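Local coordinates for putative lipoprotein (Bacteroides fragilis, PDB 3NQI) that is of unknown function but is a putative lipoprotein that may bind lipid, at residues Ala213-Val218 and Ile240-Ala245; Phe150-Tyr155 and Leu166-Arg171; Tyr130-Val135 and Thr186-Phe191; Asn99-Ser104 and Asn226-Thr231; Gln55-Gln60 and Lys70-Ala75. All coordinates share one frame; numbering follows the deposited sequence.

Interaction 1 (Ala213-Val218 and Ile240-Ala245); sequences AKITIV and IEYKTA
Ile-215 and Ile-240 form a hydrogen-bonded pair between the antiparallel strands 214-221 and 234-241. Ile-215 N donates to Ile-240 O at 2.9 Å. Ile-240 N returns the bond to Ile-215 O at 2.8 Å. Just past the end of the second strand, Tyr-242 N still reaches Ala-213 O, 3.1 Å away, from above the carbonyl plane. The two isoleucine side chains share one face. Ile-215 CD1 meets Tyr-242 CD1 at 3.8 Å, obliquely to the ring. Ile-240 CD1 lies 4.1 Å from Ile-217 CG1. Ile-124 of strand 123-132 packs on all three isoleucines. The Tyr-242 hydroxyl is hydrogen-bonded to the backbone O of Glu-121, a residue of a cadmium site. On the other face Lys-214 and Glu-241 lie side by side and point the same way. Lys-214 NZ forms its salt bridge with Glu-239. It also gives a weak bond to a water, which donates to Glu-241 OE2 at 3.2 Å.

Interaction 2 (Phe150-Tyr155 and Leu166-Arg171); sequences FTLVCY and LKLYLR
Tyr-155 crosses both Tyr-169 and Arg-171 at about a right angle, on one face of the hairpin formed by strands 148-155 and 165-174. The edge of the Tyr-155 ring is turned toward the face of Tyr-169 in an offset edge-to-face pair. The ring centroids are 5.6 Å apart and the planes stand at 60°. Val-153 CG1 sits over one face of the Tyr-155 ring, toward its rim. Arg-171 CG is anti to the carbonyl carbon (chi1 -54°) and packs 3.6 Å from Val-153 CG2. Tyr-169 CB lies over one face of the Arg-171 guanidinium. The opposite face of the hairpin is apolar. There Leu-152 and Leu-168 also cross at about a right angle, with Leu-152 CD1 3.9 Å from Leu-168 CD1. Leu-168 CD2 reaches Cys-154 CB at 3.6 Å. Leu-126 and Ile-124 of strand 123-132 and Ile-199 of helix 197-207 pack against this face. The Tyr-155 hydroxyl lies in the guanidinium plane. Arg-171 NE holds Tyr-155 OH at 2.9 Å, and Arg-171 NH2 holds the same atom at 3.0 Å. Tyr-155 OH is also hydrogen-bonded to Asp-95 OD1. The phenol thus links a cation to a carboxylate, and the two N-H bonds probably favour its donating to Asp-95.

Interaction 3 (Tyr130-Val135 and Thr186-Phe191); sequences YRVKNV and TRTSSF
Tyr-130 and Thr-188 pair through both backbone bonds where strand 123-132 runs antiparallel to strand 186-195. Tyr-130 N donates to Thr-188 O at 2.9 Å, and Thr-188 N donates to Tyr-130 O. Val-132 and Thr-186 repeat this pattern, with Val-132 N 2.8 Å from Thr-186 O and Thr-186 N 3.0 Å from Val-132 O.

The aromatic contact is a CH-pi interaction. Tyr-130 CG sits between its own backbone N and carbonyl carbon (chi1 65°), which carries the root of the ring toward Thr-188. Thr-188 has two conformers. In the one described, its CB lies over the centre of the Tyr-130 ring, 4.2 Å from the centroid. Van der Waals contact follows, with Val-132 CG2 3.8 Å from Thr-186 CB. Outside the pair, Phe-150 meets the Tyr-130 ring edge-to-face and Leu-145 of helix 138-145 packs on it.

The Tyr-130 hydroxyl is hydrogen-bonded to Ser-190 OG at 3.0 Å, and either could be the donor. On the other face of the strands, Arg-131 turns to Asn-226 and Pro-101. The Tyr-130 ring thus has contacts of two kinds. Threonine carbon packs on its face, at least in this conformer, and a serine hydroxyl gives the buried phenol a polar partner.

Interaction 4 (Asn99-Ser104 and Asn226-Thr231); sequences NAPVGS and NKLEDT
Ala-100 and Leu-228 come within 5.1 Å, CA to CA, where two irregular loops meet, the second making a type I beta turn from Lys-227 to Asp-230. Pro-101 packs its ring on the Asn-226 peptide. Pro-101 CD lies 3.4 Å from Asn-226 O, and Pro-101 CG lies 3.7 Å from Asn-226 C. Leu-228 CG is anti to the backbone N (chi1 -174°), which carries the branch point toward the other loop. The two Leu-228 methyls meet the backbone there, CD2 at 3.8 Å from Asn-99 CA and CD1 at 3.9 Å from Ala-100 C. Pro-101 O and Asn-226 OD1 are close, at 3.3 Å, but both are acceptors. Arg-131 serves both, with NE to Asn-226 OD1 and NH2 to Pro-101 O. Asn-226 ND2 is held by Ile-181 O of helix 178-183. One water bridges the loops, donating to Asn-99 O and to Asn-226 O (2.8 Å) and accepting from Leu-228 N at 2.9 Å.

Interaction 5 (Gln55-Gln60 and Lys70-Ala75); sequences QVDEGQ and KITLLA
Asp-57 CG is anti to its own carbonyl carbon (chi1 -66°), and Thr-72 OG1 takes the same position on its residue (chi1 -65°); the two side chains then cross at about a right angle. Thr-72 OG1 donates to Asp-57 OD1 over a short 2.5 Å. It comes from the syn side of the carboxylate, 17° out of its plane. The second oxygen, Asp-57 OD2, is hydrogen-bonded to Thr-38 OG1, so both carboxylate oxygens have hydroxyl partners. Thr-38 OG1 is also bonded to Ile-71 O, which ties its loop to this strand.

The backbone sets this meeting up. Gln-55 N donates to Thr-72 O at 2.9 Å, and Thr-72 N donates to Gln-55 O at 2.8 Å. One residue past the end of strand 49-56, Asp-57 N still reaches Lys-70 O at 3.2 Å.

On the same face as Thr-72, Gln-55 CG lies 4.2 Å from Thr-72 CB. Gln-55 and Leu-74 cross at about a right angle, with Gln-55 CB 3.9 Å from Leu-74 CD1. Val-56 and Ile-71 point to the other face. There Ile-71 packs on Ile-52 and Cys-54, and its CB lies 3.4 Å from Gln-55 O.

This is the loop end of a surface beta hairpin, strands 49-56 and 68-73, next to a connection of which residues 61-66 are not modelled.

Interactions 1 and 2 meet where strand 214-221 runs parallel beside strand 165-174. Thr-216 N to Leu-166 O and Thr-216 O to Leu-168 N are probable hydrogen bonds, both 2.8 Å. Interaction 2 touches interaction 3 through Phe-150 CZ and Tyr-130 CD2, 3.9 Å apart. It also touches interaction 4, where Leu-170 CD2 meets Val-102 CG1 at 4.0 Å. Arg-131 of interaction 3 is the link to interaction 4, their centres about 13 Å apart. Interaction 5 stands apart, its centre about 41 Å from that of interaction 4. Bound cadmium ions lie about 7 Å from the Tyr-242 side chain and about 5 Å from that of Lys-167.

Interaction 1 (Ala213-Val218 and Ile240-Ala245)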
# COMPACT_ATOMS: atom_id res chain seq x y z
N ALA A 213 -10.27 4.55 -16.87
CA ALA A 213 -9.09 5.25 -17.44
C ALA A 213 -8.11 5.58 -16.29
O ALA A 213 -6.91 5.52 -16.47
CB ALA A 213 -9.52 6.56 -18.13
N LYS A 214 -8.63 5.91 -15.11
CA LYS A 214 -7.73 6.25 -13.99
C LYS A 214 -8.36 5.91 -12.66
O LYS A 214 -9.60 5.81 -12.52
CB LYS A 214 -7.22 7.72 -14.10
CG LYS A 214 -8.20 8.78 -13.77
CD LYS A 214 -7.55 10.20 -13.81
CE LYS A 214 -8.61 11.27 -13.61
NZ LYS A 214 -8.14 12.61 -13.96
N ILE A 215 -7.49 5.66 -11.70
CA ILE A 215 -7.88 5.44 -10.31
C ILE A 215 -7.41 6.67 -9.54
O ILE A 215 -6.28 7.18 -9.74
CB ILE A 215 -7.25 4.18 -9.70
CG1 ILE A 215 -7.62 2.94 -10.56
CG2 ILE A 215 -7.65 4.07 -8.19
CD1 ILE A 215 -6.86 1.61 -10.22
N THR A 216 -8.28 7.22 -8.71
CA THR A 216 -7.87 8.37 -7.92
C THR A 216 -7.91 7.97 -6.46
O THR A 216 -8.78 7.20 -6.00
CB THR A 216 -8.73 9.66 -8.18
OG1 THR A 216 -10.09 9.39 -7.85
CG2 THR A 216 -8.59 10.13 -9.61
N ILE A 217 -6.93 8.47 -5.73
CA ILE A 217 -6.81 8.14 -4.29
C ILE A 217 -6.97 9.46 -3.54
O ILE A 217 -6.22 10.40 -3.72
CB ILE A 217 -5.44 7.54 -3.96
CG1 ILE A 217 -5.11 6.30 -4.85
CG2 ILE A 217 -5.31 7.23 -2.45
CD1 ILE A 217 -5.96 5.11 -4.67
N VAL A 218 -7.96 9.51 -2.67
CA VAL A 218 -8.30 10.71 -1.95
C VAL A 218 -7.77 10.58 -0.49
O VAL A 218 -8.26 9.71 0.27
CB VAL A 218 -9.84 10.95 -1.90
CG1 VAL A 218 -10.12 12.33 -1.23
CG2 VAL A 218 -10.48 10.95 -3.33
N ILE A 240 -3.65 7.66 -10.53
CA ILE A 240 -2.98 6.50 -11.15
C ILE A 240 -3.57 6.19 -12.54
O ILE A 240 -4.73 5.81 -12.67
CB ILE A 240 -3.13 5.26 -10.24
CG1 ILE A 240 -2.58 5.54 -8.84
CG2 ILE A 240 -2.43 4.00 -10.88
CD1 ILE A 240 -2.96 4.43 -7.78
N GLU A 241 -2.80 6.38 -13.59
CA GLU A 241 -3.29 6.01 -14.92
C GLU A 241 -3.38 4.46 -14.99
O GLU A 241 -2.42 3.78 -14.68
CB GLU A 241 -2.39 6.63 -16.02
CG GLU A 241 -2.27 8.19 -15.94
CD GLU A 241 -3.62 8.97 -16.01
OE1 GLU A 241 -4.51 8.57 -16.80
OE2 GLU A 241 -3.78 9.99 -15.27
N TYR A 242 -4.57 3.92 -15.22
CA TYR A 242 -4.77 2.48 -15.11
C TYR A 242 -4.44 1.78 -16.43
O TYR A 242 -5.07 2.06 -17.44
CB TYR A 242 -6.18 2.13 -14.63
CG TYR A 242 -6.39 0.64 -14.42
CD1 TYR A 242 -5.72 -0.05 -13.42
CD2 TYR A 242 -7.17 -0.09 -15.29
CE1 TYR A 242 -5.90 -1.42 -13.25
CE2 TYR A 242 -7.35 -1.46 -15.14
CZ TYR A 242 -6.70 -2.12 -14.13
OH TYR A 242 -6.87 -3.49 -13.98
N LYS A 243 -3.45 0.90 -16.41
CA LYS A 243 -2.98 0.23 -17.62
C LYS A 243 -3.26 -1.25 -17.61
O LYS A 243 -3.32 -1.89 -16.54
CB LYS A 243 -1.49 0.48 -17.78
CG LYS A 243 -1.19 1.97 -17.88
CD LYS A 243 0.08 2.29 -18.61
CE LYS A 243 0.32 3.81 -18.64
NZ LYS A 243 1.62 4.15 -19.31
N THR A 244 -3.52 -1.80 -18.80
CA THR A 244 -3.71 -3.26 -18.95
C THR A 244 -2.96 -3.73 -20.16
O THR A 244 -2.67 -2.93 -21.06
CB THR A 244 -5.21 -3.65 -19.08
OG1 THR A 244 -5.76 -3.08 -20.27
CG2 THR A 244 -6.00 -3.14 -17.89
N ALA A 245 -2.65 -5.02 -20.22
CA ALA A 245 -2.12 -5.58 -21.48
C ALA A 245 -3.13 -5.50 -22.66
O ALA A 245 -2.71 -5.41 -23.80
CB ALA A 245 -1.58 -7.04 -21.27
O HOH W 1 -5.17 12.84 -15.47

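Interaction 2 (Phe150-Tyr155 and Leu166-Arg171)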
# COMPACT_ATOMS: atom_id res chain seq x y z
N PHE A 150 -4.43 1.42 7.08
CA PHE A 150 -4.65 2.23 5.91
C PHE A 150 -5.57 1.43 5.00
O PHE A 150 -5.13 0.49 4.29
CB PHE A 150 -3.31 2.52 5.20
CG PHE A 150 -2.30 3.18 6.08
CD1 PHE A 150 -2.33 4.56 6.24
CD2 PHE A 150 -1.40 2.41 6.81
CE1 PHE A 150 -1.41 5.18 7.08
CE2 PHE A 150 -0.44 3.00 7.62
CZ PHE A 150 -0.44 4.40 7.75
N THR A 151 -6.86 1.77 5.03
CA THR A 151 -7.86 1.05 4.27
C THR A 151 -8.35 1.86 3.09
O THR A 151 -8.75 3.04 3.29
CB THR A 151 -9.05 0.75 5.17
OG1 THR A 151 -8.59 -0.03 6.24
CG2 THR A 151 -10.19 -0.02 4.44
N LEU A 152 -8.32 1.27 1.89
CA LEU A 152 -8.94 1.95 0.72
C LEU A 152 -10.39 1.56 0.61
O LEU A 152 -10.73 0.35 0.60
CB LEU A 152 -8.24 1.65 -0.58
CG LEU A 152 -6.91 2.31 -0.77
CD1 LEU A 152 -6.35 1.80 -2.12
CD2 LEU A 152 -7.04 3.91 -0.71
N VAL A 153 -11.26 2.57 0.49
CA VAL A 153 -12.70 2.34 0.40
C VAL A 153 -13.25 2.91 -0.92
O VAL A 153 -13.01 4.07 -1.29
CB VAL A 153 -13.45 2.92 1.64
CG1 VAL A 153 -14.99 2.52 1.68
CG2 VAL A 153 -12.74 2.51 2.98
N CYS A 154 -13.95 2.05 -1.64
CA CYS A 154 -14.79 2.41 -2.78
C CYS A 154 -16.25 2.48 -2.33
O CYS A 154 -16.83 1.47 -1.85
CB CYS A 154 -14.65 1.36 -3.85
SG CYS A 154 -15.57 1.79 -5.34
N TYR A 155 -16.84 3.66 -2.41
CA TYR A 155 -18.27 3.84 -2.09
C TYR A 155 -19.05 3.59 -3.36
O TYR A 155 -19.10 4.42 -4.26
CB TYR A 155 -18.58 5.22 -1.48
CG TYR A 155 -17.84 5.41 -0.18
CD1 TYR A 155 -18.23 4.74 0.98
CD2 TYR A 155 -16.72 6.19 -0.12
CE1 TYR A 155 -17.53 4.88 2.16
CE2 TYR A 155 -16.00 6.34 1.05
CZ TYR A 155 -16.39 5.69 2.18
OH TYR A 155 -15.65 5.81 3.33
N LEU A 166 -12.19 5.69 -11.30
CA LEU A 166 -12.50 4.93 -10.08
C LEU A 166 -11.91 5.67 -8.89
O LEU A 166 -10.71 5.77 -8.77
CB LEU A 166 -11.90 3.54 -10.15
CG LEU A 166 -11.99 2.61 -8.94
CD1 LEU A 166 -13.47 2.45 -8.54
CD2 LEU A 166 -11.39 1.26 -9.26
N LYS A 167 -12.75 6.16 -8.00
CA LYS A 167 -12.31 7.00 -6.89
C LYS A 167 -12.28 6.17 -5.61
O LYS A 167 -13.30 5.51 -5.23
CB LYS A 167 -13.23 8.20 -6.72
CG LYS A 167 -12.86 9.11 -5.51
CD LYS A 167 -13.44 10.55 -5.54
CE LYS A 167 -14.77 10.70 -6.25
NZ LYS A 167 -15.16 12.12 -6.34
N LEU A 168 -11.13 6.16 -4.96
CA LEU A 168 -10.95 5.42 -3.71
C LEU A 168 -10.55 6.36 -2.55
O LEU A 168 -9.69 7.21 -2.72
CB LEU A 168 -9.91 4.34 -3.87
CG LEU A 168 -10.14 3.33 -5.01
CD1 LEU A 168 -8.91 2.37 -5.07
CD2 LEU A 168 -11.46 2.61 -4.82
N TYR A 169 -11.20 6.24 -1.40
CA TYR A 169 -10.85 7.05 -0.24
C TYR A 169 -9.86 6.30 0.65
O TYR A 169 -10.10 5.16 0.95
CB TYR A 169 -12.10 7.41 0.55
CG TYR A 169 -12.90 8.46 -0.15
CD1 TYR A 169 -13.72 8.13 -1.22
CD2 TYR A 169 -12.80 9.82 0.23
CE1 TYR A 169 -14.42 9.12 -1.87
CE2 TYR A 169 -13.49 10.80 -0.43
CZ TYR A 169 -14.30 10.44 -1.48
OH TYR A 169 -15.02 11.41 -2.14
N LEU A 170 -8.73 6.92 1.00
CA LEU A 170 -7.86 6.35 2.07
C LEU A 170 -8.44 6.66 3.41
O LEU A 170 -8.59 7.85 3.77
CB LEU A 170 -6.48 6.94 2.03
CG LEU A 170 -5.50 6.48 3.12
CD1 LEU A 170 -5.31 4.96 3.00
CD2 LEU A 170 -4.16 7.18 2.88
N ARG A 171 -8.86 5.61 4.13
CA ARG A 171 -9.29 5.77 5.48
C ARG A 171 -8.20 5.26 6.45
O ARG A 171 -7.86 4.07 6.49
CB ARG A 171 -10.67 5.10 5.72
CG ARG A 171 -11.76 5.53 4.75
CD ARG A 171 -12.02 7.06 4.76
NE ARG A 171 -13.35 7.38 4.26
CZ ARG A 171 -13.79 8.60 3.95
NH1 ARG A 171 -13.02 9.67 4.07
NH2 ARG A 171 -15.05 8.75 3.53
O HOH W 2 -8.11 1.78 8.37
O HOH W 3 -15.43 6.05 -3.69

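Interaction 3 (Tyr130-Val135 and Thr186-Phe191)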
# COMPACT_ATOMS: atom_id res chain seq x y z
N TYR A 130 4.08 8.90 7.35
CA TYR A 130 3.21 9.12 8.47
C TYR A 130 3.94 9.23 9.82
O TYR A 130 5.15 9.09 9.88
CB TYR A 130 2.15 8.06 8.48
CG TYR A 130 2.59 6.63 8.69
CD1 TYR A 130 3.19 5.90 7.69
CD2 TYR A 130 2.35 5.99 9.91
CE1 TYR A 130 3.64 4.57 7.90
CE2 TYR A 130 2.76 4.65 10.11
CZ TYR A 130 3.38 3.95 9.10
OH TYR A 130 3.76 2.67 9.31
N ARG A 131 3.21 9.50 10.89
CA ARG A 131 3.84 9.78 12.18
C ARG A 131 3.51 8.70 13.18
O ARG A 131 2.35 8.36 13.35
CB ARG A 131 3.34 11.13 12.73
CG ARG A 131 3.91 12.36 11.99
CD ARG A 131 3.10 13.64 12.26
NE ARG A 131 1.94 13.60 11.40
CZ ARG A 131 1.76 14.34 10.31
NH1 ARG A 131 2.63 15.30 9.96
NH2 ARG A 131 0.66 14.11 9.59
N VAL A 132 4.53 8.16 13.85
CA VAL A 132 4.33 7.17 14.90
C VAL A 132 4.81 7.66 16.28
O VAL A 132 5.48 8.70 16.42
CB VAL A 132 5.02 5.83 14.52
CG1 VAL A 132 4.38 5.27 13.18
CG2 VAL A 132 6.53 5.97 14.37
N LYS A 133 4.44 6.90 17.32
CA LYS A 133 4.92 7.16 18.66
C LYS A 133 6.40 6.79 18.74
O LYS A 133 6.82 5.83 18.13
CB LYS A 133 4.13 6.33 19.65
CG LYS A 133 4.50 6.51 21.12
CD LYS A 133 3.55 5.69 21.99
CE LYS A 133 3.84 5.88 23.47
NZ LYS A 133 2.93 5.04 24.25
N ASN A 134 7.16 7.56 19.50
CA ASN A 134 8.57 7.30 19.69
C ASN A 134 8.73 6.18 20.73
O ASN A 134 8.67 6.43 21.92
CB ASN A 134 9.27 8.61 20.11
CG ASN A 134 10.78 8.44 20.30
OD1 ASN A 134 11.35 7.36 20.09
ND2 ASN A 134 11.44 9.53 20.71
N VAL A 135 8.89 4.96 20.27
CA VAL A 135 9.10 3.83 21.14
C VAL A 135 10.41 3.22 20.73
O VAL A 135 10.85 3.42 19.60
CB VAL A 135 7.96 2.79 21.09
CG1 VAL A 135 6.69 3.35 21.74
CG2 VAL A 135 7.71 2.33 19.65
N THR A 186 6.97 10.97 15.19
CA THR A 186 8.13 10.26 14.65
C THR A 186 7.87 9.86 13.19
O THR A 186 7.01 9.06 12.91
CB THR A 186 8.50 9.06 15.52
OG1 THR A 186 8.67 9.52 16.87
CG2 THR A 186 9.82 8.33 15.00
N ARG A 187 8.65 10.41 12.27
CA ARG A 187 8.43 10.15 10.86
C ARG A 187 8.77 8.70 10.49
O ARG A 187 9.82 8.19 10.90
CB ARG A 187 9.25 11.10 9.99
CG ARG A 187 8.93 10.97 8.50
CD ARG A 187 9.74 11.96 7.69
NE ARG A 187 11.15 11.67 7.79
CZ ARG A 187 12.14 12.54 7.61
NH1 ARG A 187 11.92 13.82 7.36
NH2 ARG A 187 13.39 12.12 7.73
N THR A 188 7.86 8.07 9.75
CA THR A 188 7.95 6.67 9.30
C THR A 188 7.48 6.60 7.85
O THR A 188 6.55 7.33 7.50
CB THR A 188 6.99 5.80 10.11
OG1 THR A 188 7.28 5.99 11.49
CG2 THR A 188 7.09 4.29 9.76
N SER A 189 8.06 5.70 7.05
CA SER A 189 7.59 5.46 5.70
C SER A 189 7.27 3.97 5.55
O SER A 189 7.93 3.10 6.18
CB SER A 189 8.65 5.93 4.71
OG SER A 189 9.85 5.28 4.99
N SER A 190 6.21 3.66 4.83
CA SER A 190 5.84 2.29 4.51
C SER A 190 5.16 2.21 3.15
O SER A 190 4.40 3.11 2.79
CB SER A 190 4.85 1.72 5.52
OG SER A 190 5.28 1.82 6.87
N PHE A 191 5.35 1.11 2.43
CA PHE A 191 4.48 0.83 1.29
C PHE A 191 3.29 -0.01 1.75
O PHE A 191 3.46 -0.86 2.63
CB PHE A 191 5.17 0.07 0.26
CG PHE A 191 6.19 0.87 -0.47
CD1 PHE A 191 5.80 1.80 -1.40
CD2 PHE A 191 7.51 0.64 -0.26
CE1 PHE A 191 6.77 2.52 -2.11
CE2 PHE A 191 8.46 1.37 -0.94
CZ PHE A 191 8.07 2.29 -1.88

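Interaction 4 (Asn99-Ser104 and Asn226-Thr231)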
# COMPACT_ATOMS: atom_id res chain seq x y z
N ASN A 99 -9.14 8.84 11.56
CA ASN A 99 -8.86 9.61 12.76
C ASN A 99 -7.49 10.21 12.87
O ASN A 99 -7.11 10.72 13.94
CB ASN A 99 -9.24 8.83 14.03
CG ASN A 99 -8.28 7.65 14.34
OD1 ASN A 99 -7.30 7.41 13.64
ND2 ASN A 99 -8.59 6.92 15.40
N ALA A 100 -6.75 10.19 11.77
CA ALA A 100 -5.42 10.76 11.74
C ALA A 100 -5.09 11.15 10.33
O ALA A 100 -5.59 10.53 9.40
CB ALA A 100 -4.35 9.80 12.30
N PRO A 101 -4.28 12.21 10.17
CA PRO A 101 -3.81 12.58 8.88
C PRO A 101 -2.46 11.92 8.56
O PRO A 101 -1.59 11.82 9.45
CB PRO A 101 -3.59 14.08 9.04
CG PRO A 101 -3.13 14.23 10.47
CD PRO A 101 -3.80 13.15 11.22
N VAL A 102 -2.27 11.56 7.28
CA VAL A 102 -0.95 11.18 6.78
C VAL A 102 -0.13 12.44 6.58
O VAL A 102 -0.67 13.58 6.54
CB VAL A 102 -1.03 10.34 5.45
CG1 VAL A 102 -1.90 9.08 5.65
CG2 VAL A 102 -1.57 11.17 4.31
N GLY A 103 1.17 12.24 6.46
CA GLY A 103 2.07 13.30 6.09
C GLY A 103 1.96 13.50 4.61
O GLY A 103 1.84 14.62 4.15
N SER A 104 2.08 12.40 3.85
CA SER A 104 1.91 12.40 2.40
C SER A 104 1.85 10.96 1.91
O SER A 104 2.14 10.03 2.65
CB SER A 104 3.03 13.15 1.69
OG SER A 104 4.30 12.65 2.06
N ASN A 226 0.06 15.99 13.63
CA ASN A 226 -0.77 14.84 13.49
C ASN A 226 -2.19 15.05 13.93
O ASN A 226 -2.86 14.10 14.30
CB ASN A 226 -0.15 13.70 14.30
CG ASN A 226 -0.38 12.36 13.62
OD1 ASN A 226 -0.20 12.26 12.41
ND2 ASN A 226 -0.80 11.35 14.38
N LYS A 227 -2.68 16.29 13.88
CA LYS A 227 -4.04 16.57 14.30
C LYS A 227 -4.98 16.60 13.09
O LYS A 227 -4.83 17.43 12.18
CB LYS A 227 -4.06 17.90 15.03
CG LYS A 227 -3.35 17.88 16.41
CD LYS A 227 -3.27 19.27 17.07
CE LYS A 227 -2.38 20.23 16.28
NZ LYS A 227 -2.07 21.47 17.03
N LEU A 228 -5.96 15.69 13.06
CA LEU A 228 -6.86 15.60 11.90
C LEU A 228 -7.66 16.91 11.72
O LEU A 228 -7.74 17.44 10.60
CB LEU A 228 -7.86 14.44 12.07
CG LEU A 228 -8.78 14.13 10.90
CD1 LEU A 228 -7.95 13.76 9.65
CD2 LEU A 228 -9.75 13.00 11.23
N GLU A 229 -8.23 17.41 12.81
CA GLU A 229 -9.06 18.64 12.81
C GLU A 229 -8.28 19.95 12.83
O GLU A 229 -8.83 20.98 13.12
CB GLU A 229 -10.05 18.65 13.98
CG GLU A 229 -11.01 17.46 14.02
CD GLU A 229 -11.77 17.26 12.70
OE1 GLU A 229 -12.32 18.25 12.13
OE2 GLU A 229 -11.81 16.09 12.23
N ASP A 230 -7.00 19.91 12.50
CA ASP A 230 -6.19 21.10 12.36
C ASP A 230 -6.49 21.81 11.03
O ASP A 230 -6.79 21.18 10.00
CB ASP A 230 -4.73 20.69 12.43
CG ASP A 230 -3.81 21.86 12.61
OD1 ASP A 230 -3.67 22.34 13.73
OD2 ASP A 230 -3.21 22.28 11.61
N THR A 231 -6.37 23.15 11.03
CA THR A 231 -6.56 23.88 9.80
C THR A 231 -5.45 23.56 8.77
O THR A 231 -5.60 23.92 7.61
CB THR A 231 -6.73 25.42 10.02
OG1 THR A 231 -5.61 25.92 10.74
CG2 THR A 231 -8.00 25.71 10.84
O HOH W 4 -5.52 13.34 14.74

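Interaction 5 (Gln55-Gln60 and Lys70-Ala75)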
# COMPACT_ATOMS: atom_id res chain seq x y z
N GLN A 55 20.21 -8.73 -3.21
CA GLN A 55 21.26 -8.65 -4.21
C GLN A 55 21.19 -9.83 -5.19
O GLN A 55 20.70 -10.91 -4.86
CB GLN A 55 22.65 -8.44 -3.57
CG GLN A 55 23.37 -9.62 -3.01
CD GLN A 55 24.74 -9.24 -2.46
OE1 GLN A 55 25.05 -8.07 -2.26
NE2 GLN A 55 25.57 -10.24 -2.22
N VAL A 56 21.63 -9.58 -6.42
CA VAL A 56 21.64 -10.60 -7.46
C VAL A 56 22.88 -11.45 -7.25
O VAL A 56 23.98 -10.93 -7.02
CB VAL A 56 21.65 -9.96 -8.89
CG1 VAL A 56 21.78 -11.04 -9.94
CG2 VAL A 56 20.39 -9.13 -9.10
N ASP A 57 22.71 -12.77 -7.28
CA ASP A 57 23.82 -13.69 -7.10
C ASP A 57 24.69 -13.69 -8.35
O ASP A 57 24.20 -13.46 -9.45
CB ASP A 57 23.33 -15.12 -6.81
CG ASP A 57 22.61 -15.23 -5.49
OD1 ASP A 57 22.70 -14.29 -4.68
OD2 ASP A 57 21.95 -16.27 -5.27
N GLU A 58 25.98 -13.95 -8.17
CA GLU A 58 26.95 -13.96 -9.26
C GLU A 58 26.77 -15.23 -10.13
O GLU A 58 26.46 -16.30 -9.59
CB GLU A 58 28.37 -13.88 -8.69
CG GLU A 58 28.67 -12.62 -7.82
CD GLU A 58 29.07 -11.39 -8.63
OE1 GLU A 58 28.24 -10.90 -9.43
OE2 GLU A 58 30.21 -10.90 -8.48
N GLY A 59 26.98 -15.09 -11.45
CA GLY A 59 26.78 -16.17 -12.44
C GLY A 59 25.47 -16.04 -13.23
O GLY A 59 24.55 -16.84 -13.04
N GLN A 60 25.37 -15.05 -14.12
CA GLN A 60 24.12 -14.79 -14.87
C GLN A 60 24.04 -15.59 -16.16
O GLN A 60 23.19 -15.31 -17.01
CB GLN A 60 23.94 -13.29 -15.18
N LYS A 70 18.30 -15.63 -9.62
CA LYS A 70 18.59 -16.09 -8.26
C LYS A 70 19.04 -14.90 -7.42
O LYS A 70 19.91 -14.14 -7.85
CB LYS A 70 19.70 -17.14 -8.25
CG LYS A 70 19.44 -18.32 -9.15
CD LYS A 70 19.04 -19.56 -8.39
CE LYS A 70 19.36 -20.79 -9.24
NZ LYS A 70 18.84 -22.03 -8.63
N ILE A 71 18.46 -14.72 -6.24
CA ILE A 71 18.82 -13.60 -5.38
C ILE A 71 19.20 -14.02 -3.96
O ILE A 71 18.83 -15.08 -3.49
CB ILE A 71 17.69 -12.52 -5.28
CG1 ILE A 71 16.39 -13.12 -4.75
CG2 ILE A 71 17.43 -11.87 -6.64
CD1 ILE A 71 15.43 -12.10 -4.14
N THR A 72 19.93 -13.15 -3.29
CA THR A 72 20.17 -13.26 -1.86
C THR A 72 19.45 -12.10 -1.18
O THR A 72 19.73 -10.95 -1.46
CB THR A 72 21.70 -13.24 -1.59
OG1 THR A 72 22.28 -14.40 -2.18
CG2 THR A 72 22.02 -13.21 -0.08
N LEU A 73 18.50 -12.41 -0.29
CA LEU A 73 17.84 -11.41 0.50
C LEU A 73 18.85 -10.87 1.49
O LEU A 73 19.60 -11.64 2.12
CB LEU A 73 16.62 -11.99 1.23
CG LEU A 73 15.51 -12.40 0.24
CD1 LEU A 73 14.56 -13.43 0.83
CD2 LEU A 73 14.72 -11.14 -0.23
N LEU A 74 18.88 -9.54 1.61
CA LEU A 74 19.76 -8.84 2.54
C LEU A 74 19.06 -8.37 3.84
O LEU A 74 19.69 -7.80 4.74
CB LEU A 74 20.41 -7.68 1.79
CG LEU A 74 21.38 -8.08 0.67
CD1 LEU A 74 21.88 -6.84 -0.11
CD2 LEU A 74 22.59 -8.87 1.18
N ALA A 75 17.75 -8.59 3.96
CA ALA A 75 17.01 -8.24 5.17
C ALA A 75 15.85 -9.17 5.20
O ALA A 75 15.52 -9.75 4.17
CB ALA A 75 16.52 -6.81 5.11